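Local coordinates for protein 11S globulin (Wrightia tinctoria, PDB 5WXU) that binds the plant hormone auxin, which it sequesters, and probably serves as a seed storage protein, at the interface of chains A and B. Sequence-based numbering; all coordinates share one arbitrary frame. Chains: chain A/B, 11S globulin.

Contacts 1 and 2 are two patches of one two-fold symmetric interface between chains A and B, subunits of the 11S globulin hexamer. Their centres of C-alpha atoms lie about 37 Å apart. Both use strand 307-309, from opposite chains: B:Tyr308 gives its ring to contact 1, and A:Tyr308 gives its backbone to contact 2. By the two-fold, each chain's strand takes part in both kinds of contact at once. In contact 1 it meets the loop 270-273 of the partner, and in contact 2 the short strand 124-126. One short strand thus ties two segments of the partner that are far apart in sequence to the same subunit.

Contact 1: the interface of chains A and B. Residues chain A 270-273; chain B 302, 308, 314, 339.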
ATOM      1  N   PRO A 270     -20.518  -7.166 -29.482  1.00 23.53           N
ATOM      2  CA  PRO A 270     -20.989  -8.492 -29.298  1.00 25.84           C
ATOM      3  C   PRO A 270     -22.411  -8.695 -29.685  1.00 32.25           C
ATOM      4  O   PRO A 270     -23.278  -7.843 -29.443  1.00 28.35           O
ATOM      5  CB  PRO A 270     -20.791  -8.747 -27.797  1.00 28.21           C
ATOM      6  CG  PRO A 270     -19.747  -7.782 -27.412  1.00 27.05           C
ATOM      7  CD  PRO A 270     -19.996  -6.604 -28.241  1.00 27.71           C
ATOM      8  N   SER A 271     -22.568  -9.863 -30.290  1.00 38.68           N
ATOM      9  CA  SER A 271     -23.739 -10.435 -30.817  1.00 40.64           C
ATOM     10  C   SER A 271     -24.376 -11.330 -29.772  1.00 38.88           C
ATOM     11  O   SER A 271     -23.765 -11.700 -28.769  1.00 38.87           O
ATOM     12  CB  SER A 271     -23.330 -11.308 -32.016  1.00 42.21           C
ATOM     13  OG  SER A 271     -22.047 -11.940 -31.802  1.00 36.49           O
ATOM     14  N   SER A 272     -25.618 -11.680 -30.043  1.00 41.56           N
ATOM     15  CA  SER A 272     -26.423 -12.529 -29.166  1.00 43.69           C
ATOM     16  C   SER A 272     -25.825 -13.936 -29.004  1.00 41.68           C
ATOM     17  O   SER A 272     -25.324 -14.542 -29.946  1.00 40.69           O
ATOM     18  CB  SER A 272     -27.872 -12.634 -29.684  1.00 46.30           C
ATOM     19  OG  SER A 272     -28.744 -12.862 -28.599  1.00 50.80           O
ATOM     20  N   GLU A 273     -25.900 -14.428 -27.778  1.00 44.14           N
ATOM     21  CA  GLU A 273     -25.362 -15.717 -27.390  1.00 47.95           C
ATOM     22  C   GLU A 273     -26.484 -16.651 -26.870  1.00 55.13           C
ATOM     23  O   GLU A 273     -26.370 -17.232 -25.791  1.00 52.35           O
ATOM     24  CB  GLU A 273     -24.273 -15.468 -26.317  1.00 42.73           C
ATOM     25  CG  GLU A 273     -23.179 -14.494 -26.776  1.00 37.21           C
ATOM     26  CD  GLU A 273     -22.061 -14.288 -25.744  1.00 40.05           C
ATOM     27  OE1 GLU A 273     -22.336 -14.483 -24.537  1.00 40.68           O
ATOM     28  OE2 GLU A 273     -20.913 -13.942 -26.164  1.00 36.73           O
TER
ATOM     29  N   PRO B 302     -23.640 -10.265 -23.298  1.00 28.05           N
ATOM     30  CA  PRO B 302     -22.453 -10.198 -24.217  1.00 29.56           C
ATOM     31  C   PRO B 302     -21.874  -8.813 -24.251  1.00 33.37           C
ATOM     32  O   PRO B 302     -20.719  -8.705 -24.532  1.00 35.45           O
ATOM     33  CB  PRO B 302     -23.057 -10.497 -25.607  1.00 32.43           C
ATOM     34  CG  PRO B 302     -24.284 -11.289 -25.297  1.00 31.93           C
ATOM     35  CD  PRO B 302     -24.845 -10.730 -24.021  1.00 31.58           C
ATOM     36  N   TYR B 308     -13.884  -9.842 -27.536  1.00 17.35           N
ATOM     37  CA  TYR B 308     -14.934 -10.246 -28.474  1.00 17.32           C
ATOM     38  C   TYR B 308     -14.300 -10.499 -29.823  1.00 16.85           C
ATOM     39  O   TYR B 308     -13.656  -9.650 -30.369  1.00 15.80           O
ATOM     40  CB  TYR B 308     -16.017  -9.207 -28.620  1.00 16.44           C
ATOM     41  CG  TYR B 308     -16.995  -9.461 -29.735  1.00 17.34           C
ATOM     42  CD1 TYR B 308     -17.700 -10.661 -29.825  1.00 18.79           C
ATOM     43  CD2 TYR B 308     -17.237  -8.466 -30.681  1.00 18.43           C
ATOM     44  CE1 TYR B 308     -18.595 -10.861 -30.861  1.00 19.28           C
ATOM     45  CE2 TYR B 308     -18.144  -8.632 -31.721  1.00 20.55           C
ATOM     46  CZ  TYR B 308     -18.800  -9.844 -31.817  1.00 19.32           C
ATOM     47  OH  TYR B 308     -19.682 -10.085 -32.817  1.00 22.37           O
ATOM     48  N   THR B 314     -16.912 -14.620 -26.737  1.00 16.23           N
ATOM     49  CA  THR B 314     -16.532 -13.583 -25.736  1.00 16.73           C
ATOM     50  C   THR B 314     -15.845 -14.188 -24.550  1.00 14.82           C
ATOM     51  O   THR B 314     -16.075 -15.352 -24.181  1.00 15.91           O
ATOM     52  CB  THR B 314     -17.766 -12.746 -25.253  1.00 15.23           C
ATOM     53  OG1 THR B 314     -18.741 -13.636 -24.693  1.00 16.93           O
ATOM     54  CG2 THR B 314     -18.441 -12.061 -26.448  1.00 18.63           C
ATOM     55  N   TYR B 339     -19.082 -19.662 -29.786  1.00 19.47           N
ATOM     56  CA  TYR B 339     -19.956 -20.095 -30.880  1.00 21.63           C
ATOM     57  C   TYR B 339     -19.511 -21.488 -31.354  1.00 20.39           C
ATOM     58  O   TYR B 339     -18.350 -21.900 -31.137  1.00 19.98           O
ATOM     59  CB  TYR B 339     -19.911 -19.074 -31.992  1.00 21.05           C
ATOM     60  CG  TYR B 339     -20.657 -17.888 -31.627  1.00 24.30           C
ATOM     61  CD1 TYR B 339     -22.077 -17.958 -31.402  1.00 30.65           C
ATOM     62  CD2 TYR B 339     -20.024 -16.692 -31.487  1.00 25.64           C
ATOM     63  CE1 TYR B 339     -22.768 -16.824 -30.975  1.00 32.59           C
ATOM     64  CE2 TYR B 339     -20.705 -15.554 -31.098  1.00 27.53           C
ATOM     65  CZ  TYR B 339     -22.054 -15.620 -30.835  1.00 33.18           C
ATOM     66  OH  TYR B 339     -22.686 -14.453 -30.455  1.00 32.35           O
TER
HETATM   67  O   HOH W   1     -20.698 -13.071 -33.708  1.00 30.68           O
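A:Pro270 lies over one face of the B:Tyr308 ring. Its CA sits almost above the middle of the ring, 3.6 Å from the centroid, in a CH-pi contact. The ring is swung there with CG anti to the backbone N (chi1 170°). A:Pro270 also meets a second proline. Its CB is 3.6 Å from CB of B:Pro302, which opens the 3-10 helix 302-304. B:Pro302 then reaches along the loop, and its CG touches the aliphatic part of A:Glu273 at CG, 3.7 Å away. These two side chains pass each other in opposite directions. The apolar centre is therefore a short row of proline and methylene groups with one tyrosine face.

The polar rim begins at A:Ser271. Its OG sits between the backbone N and the carbonyl carbon (chi1 35°), and from there it is within hydrogen-bonding distance of two phenols. It can donate to OH of B:Tyr339, 2.9 Å away. Its one hydrogen cannot serve both, so in the longer pair with OH of B:Tyr308 it may act as the acceptor. Water 1 lies near both A:Ser271 OG and B:Tyr308 OH and bridges them. A phenylalanine in place of B:Tyr308 would keep the ring under A:Pro270, but would probably leave A:Ser271 OG without one of its hydrogen-bond partners and water 1 without one of its mates.

B:Tyr339 OH also donates, to the backbone O of A:Ser272 at 2.7 Å. The hydroxyl stands well above the carbonyl plane, whereas that oxygen lies in the plane of the tyrosine ring, at its edge. The phenol thus accepts from one serine and donates to the next.

Beyond it, A:Glu273 runs extended past CG to B:Thr314, on strand 313-318. The carboxylate plane stands 80° from the B:Tyr339 ring. B:Thr314 OG1 donates to carboxylate OE2 of A:Glu273 at 2.6 Å, on its syn lone pair, the side facing OE1.

Contact 2: the interface of chains A and B. Residues chain A 306-309; chain B 123-125.
Parallel beta bridges between subunits join strand 307-309 of chain A to strand 124-126 of chain B, in this 11S globulin of the cupin family. A:Tyr308 pairs with B:Phe124, and A:Thr309 with B:Gln125. A:Tyr308 N donates to B:Thr123 O at 2.9 Å, nearly straight at the hydrogen (174°). A:Tyr308 O accepts from B:Gln125 N, also at 2.9 Å. The backbone of A:Tyr308 is thus gripped through both its N-H and its carbonyl.

Just before the strands, B:Thr123 OG1 donates to A:Asp306 O at 2.7 Å, in the carbonyl plane. The hydroxyl lies between the backbone N and the carbonyl carbon (chi1 69°), which turns it toward chain A. CB and CG2 of the same threonine meet the CD1 methyl of A:Ile307, with CB 3.6 Å from it. The two side chains cross at about a right angle.

The B:Phe124 ring has A:Tyr308 CB over one face, offset toward the rim, and A:Asp306 O in its plane at the edge.

B:Gln125 has CG beside its backbone N, anti to the carbonyl carbon (chi1 -55°), and runs extended beyond it, alongside A:Ile307. Its NE2 donates to B:Thr123 O at 3.2 Å, from well above the carbonyl plane. That oxygen therefore accepts a hydrogen bond from each chain, from A:Tyr308 N and B:Gln125 NE2. The same NE2 lies 3.3 Å from A:Thr309 OG1, and the two side chains cross at a slant.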
ATOM      1  N   ASP A 306     -28.278   1.390  -0.828  1.00 16.73           N
ATOM      2  CA  ASP A 306     -27.447   1.027   0.339  1.00 17.00           C
ATOM      3  C   ASP A 306     -28.156   1.435   1.655  1.00 16.45           C
ATOM      4  O   ASP A 306     -27.917   0.818   2.680  1.00 17.00           O
ATOM      5  CB  ASP A 306     -26.130   1.706   0.209  1.00 19.32           C
ATOM      6  CG  ASP A 306     -25.334   1.184  -1.004  1.00 20.76           C
ATOM      7  OD1 ASP A 306     -25.197  -0.081  -1.157  1.00 20.70           O
ATOM      8  OD2 ASP A 306     -24.890   2.045  -1.801  1.00 21.28           O
ATOM      9  N   ILE A 307     -28.844   2.572   1.652  0.53 16.35           N
ATOM     10  CA  ILE A 307     -29.812   2.912   2.722  0.53 16.22           C
ATOM     11  C   ILE A 307     -31.220   2.845   2.123  0.53 16.00           C
ATOM     12  O   ILE A 307     -31.468   3.269   0.977  0.53 14.55           O
ATOM     13  CB  ILE A 307     -29.594   4.314   3.370  0.53 17.64           C
ATOM     14  CG1 ILE A 307     -28.130   4.703   3.633  0.53 18.12           C
ATOM     15  CG2 ILE A 307     -30.431   4.458   4.650  0.53 19.21           C
ATOM     16  CD1 ILE A 307     -27.316   3.764   4.529  0.53 17.36           C
ATOM     17  N   TYR A 308     -32.176   2.311   2.881  1.00 15.86           N
ATOM     18  CA  TYR A 308     -33.567   2.391   2.443  1.00 16.74           C
ATOM     19  C   TYR A 308     -34.447   2.550   3.676  1.00 16.05           C
ATOM     20  O   TYR A 308     -34.316   1.776   4.630  1.00 18.39           O
ATOM     21  CB  TYR A 308     -33.934   1.111   1.709  1.00 17.32           C
ATOM     22  CG  TYR A 308     -35.441   0.963   1.524  1.00 16.40           C
ATOM     23  CD1 TYR A 308     -36.222   1.964   0.915  1.00 19.00           C
ATOM     24  CD2 TYR A 308     -36.084  -0.158   2.040  1.00 19.52           C
ATOM     25  CE1 TYR A 308     -37.570   1.805   0.750  1.00 20.48           C
ATOM     26  CE2 TYR A 308     -37.442  -0.323   1.883  1.00 21.92           C
ATOM     27  CZ  TYR A 308     -38.177   0.641   1.233  1.00 21.24           C
ATOM     28  OH  TYR A 308     -39.561   0.410   1.109  1.00 24.13           O
ATOM     29  N   THR A 309     -35.293   3.575   3.663  1.00 17.44           N
ATOM     30  CA  THR A 309     -36.339   3.775   4.711  1.00 17.82           C
ATOM     31  C   THR A 309     -37.659   3.696   4.009  1.00 18.10           C
ATOM     32  O   THR A 309     -37.985   4.566   3.193  1.00 17.54           O
ATOM     33  CB  THR A 309     -36.159   5.116   5.412  1.00 17.03           C
ATOM     34  OG1 THR A 309     -34.893   5.105   6.111  1.00 17.29           O
ATOM     35  CG2 THR A 309     -37.251   5.282   6.498  1.00 17.70           C
TER
ATOM     36  N   THR B 123     -29.353  -0.784   7.825  1.00 17.26           N
ATOM     37  CA  THR B 123     -29.819   0.315   6.977  1.00 17.03           C
ATOM     38  C   THR B 123     -30.962   0.066   6.015  1.00 16.39           C
ATOM     39  O   THR B 123     -31.328   0.991   5.294  1.00 17.26           O
ATOM     40  CB  THR B 123     -28.645   0.884   6.166  1.00 17.76           C
ATOM     41  OG1 THR B 123     -28.254  -0.104   5.201  1.00 17.61           O
ATOM     42  CG2 THR B 123     -27.474   1.211   7.064  1.00 21.01           C
ATOM     43  N   PHE B 124     -31.602  -1.114   6.035  1.00 16.29           N
ATOM     44  CA  PHE B 124     -32.851  -1.385   5.324  1.00 16.46           C
ATOM     45  C   PHE B 124     -33.899  -1.413   6.445  1.00 17.75           C
ATOM     46  O   PHE B 124     -33.892  -2.257   7.303  1.00 19.63           O
ATOM     47  CB  PHE B 124     -32.820  -2.709   4.578  1.00 17.37           C
ATOM     48  CG  PHE B 124     -32.275  -2.619   3.199  1.00 17.98           C
ATOM     49  CD1 PHE B 124     -31.296  -1.708   2.881  1.00 19.62           C
ATOM     50  CD2 PHE B 124     -32.793  -3.399   2.185  1.00 21.56           C
ATOM     51  CE1 PHE B 124     -30.810  -1.607   1.567  1.00 19.38           C
ATOM     52  CE2 PHE B 124     -32.356  -3.301   0.890  1.00 21.29           C
ATOM     53  CZ  PHE B 124     -31.338  -2.382   0.577  1.00 19.78           C
ATOM     54  N   GLN B 125     -34.713  -0.387   6.462  1.00 18.04           N
ATOM     55  CA  GLN B 125     -35.541  -0.009   7.605  1.00 18.22           C
ATOM     56  C   GLN B 125     -36.997   0.211   7.234  1.00 19.39           C
ATOM     57  O   GLN B 125     -37.296   0.956   6.311  1.00 18.24           O
ATOM     58  CB  GLN B 125     -34.999   1.312   8.116  1.00 21.83           C
ATOM     59  CG  GLN B 125     -33.508   1.333   8.465  1.00 24.58           C
ATOM     60  CD  GLN B 125     -32.960   2.761   8.440  1.00 26.27           C
ATOM     61  OE1 GLN B 125     -32.979   3.428   9.427  1.00 24.97           O
ATOM     62  NE2 GLN B 125     -32.509   3.220   7.291  1.00 22.29           N
TER